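Local coordinates for polysaccharide deacetylase-like protein (PDB 4V33) that is a putative zinc-dependent polysaccharide deacetylase required for osmotic stability and cell-shape maintenance in Bacillus anthracis, at the zinc ion site. Numbering follows the deposited sequence.

The zinc ion site. Residues 150, 205-206, 264, 268, 300. With ZN (zinc ion), chain B; ACT (acetate ion), chain C.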
loop_
_atom_site.group_PDB
_atom_site.type_symbol
_atom_site.label_atom_id
_atom_site.label_comp_id
_atom_site.label_asym_id
_atom_site.label_seq_id
_atom_site.Cartn_x
_atom_site.Cartn_y
_atom_site.Cartn_z
ATOM N N HIS A 150 12.325 13.393 1.912
ATOM C CA HIS A 150 12.180 14.696 2.540
ATOM C C HIS A 150 12.280 15.801 1.493
ATOM O O HIS A 150 11.283 16.128 0.852
ATOM C CB HIS A 150 13.204 14.872 3.659
ATOM C CG HIS A 150 12.850 14.118 4.899
ATOM N ND1 HIS A 150 13.025 12.755 5.020
ATOM C CD2 HIS A 150 12.284 14.531 6.058
ATOM C CE1 HIS A 150 12.608 12.367 6.215
ATOM N NE2 HIS A 150 12.144 13.422 6.858
ATOM N N ASP A 205 7.976 13.764 3.712
ATOM C CA ASP A 205 7.774 14.371 5.023
ATOM C C ASP A 205 8.079 15.854 5.021
ATOM O O ASP A 205 9.164 16.266 4.583
ATOM C CB ASP A 205 8.660 13.701 6.080
ATOM C CG ASP A 205 8.147 12.332 6.499
ATOM O OD1 ASP A 205 7.231 11.801 5.850
ATOM O OD2 ASP A 205 8.666 11.790 7.495
ATOM N N ASP A 206 7.100 16.615 5.518
ATOM C CA ASP A 206 7.193 17.999 6.028
ATOM C C ASP A 206 6.411 19.043 5.238
ATOM O O ASP A 206 5.927 20.020 5.820
ATOM C CB ASP A 206 8.625 18.517 6.257
ATOM C CG ASP A 206 9.403 17.715 7.293
ATOM O OD1 ASP A 206 8.863 16.770 7.938
ATOM O OD2 ASP A 206 10.595 18.056 7.454
ATOM N N HIS A 264 1.471 15.787 9.251
ATOM C CA HIS A 264 2.751 15.592 9.950
ATOM C C HIS A 264 2.686 16.329 11.287
ATOM O O HIS A 264 3.706 16.798 11.784
ATOM C CB HIS A 264 3.930 16.112 9.106
ATOM C CG HIS A 264 5.246 15.433 9.372
ATOM N ND1 HIS A 264 5.373 14.289 10.129
ATOM C CD2 HIS A 264 6.498 15.733 8.942
ATOM C CE1 HIS A 264 6.647 13.925 10.170
ATOM N NE2 HIS A 264 7.352 14.789 9.463
ATOM N N HIS A 268 5.159 19.734 14.007
ATOM C CA HIS A 268 6.235 18.730 13.924
ATOM C C HIS A 268 6.674 18.395 15.353
ATOM O O HIS A 268 7.856 18.436 15.700
ATOM C CB HIS A 268 7.408 19.223 13.060
ATOM C CG HIS A 268 8.291 18.135 12.534
ATOM N ND1 HIS A 268 9.541 17.876 13.056
ATOM C CD2 HIS A 268 8.124 17.268 11.509
ATOM C CE1 HIS A 268 10.099 16.884 12.384
ATOM N NE2 HIS A 268 9.267 16.509 11.427
ATOM N N ALA A 300 2.379 10.945 9.938
ATOM C CA ALA A 300 3.725 10.424 10.144
ATOM C C ALA A 300 4.235 10.978 11.457
ATOM O O ALA A 300 4.068 12.162 11.727
ATOM C CB ALA A 300 4.645 10.855 8.991
HETATM ZN ZN ZN B . 9.394 15.486 9.565
HETATM C C ACT C . 10.362 12.898 10.137
HETATM O O ACT C . 10.200 13.361 8.976
HETATM O OXT ACT C . 10.825 13.662 11.025
HETATM C CH3 ACT C . 10.016 11.480 10.455
HETATM O O HOH W 1 11.361 15.871 9.199
#
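Asp205 keeps extended strand torsions, whereas Asp206, ending the same strand, has positive phi (116°), as does His268 in its loop. This is the Asp-His-His metal triad of the polysaccharide deacetylase (NodB-homology) family. Asp206 turns CG anti to its carbonyl carbon and binds zinc through one carboxylate oxygen, OD1, at 2.1 Å; its other oxygen, OD2, pairs instead with the zinc-bound water 1 (2.9 Å). Both histidines hold CG anti to the backbone N and present NE2 to the metal, His264 at 2.2 Å. CD2 of His268 lies over the rim of one face of the His264 ring. On the far edge of that ring, ND1 donates to the Ala300 carbonyl O (3.0 Å); the acceptor is only 1° out of the ring plane, so this second-shell bond should fix ring rotation. Acetate, a common crystallisation additive, adds its O at 2.3 Å from zinc, giving a modelled shell between square pyramidal and trigonal bipyramidal, with OXT farther off at 2.7 Å. His150 NE2 donates to that acetate O and helps hold it; Asp205 OD2 lies 2.6 Å from the same O, a separation that would suit a hydrogen bond if one of the two carboxylates is protonated. By family analogy, Asp205 is the probable catalytic base, with acetate in the position of the released product. The site gathers the end of strand 199-206, the loop after strand 259-263, strand 298-300 and the junction between strands 146-149 and 151-152, at one end of the deacetylase barrel.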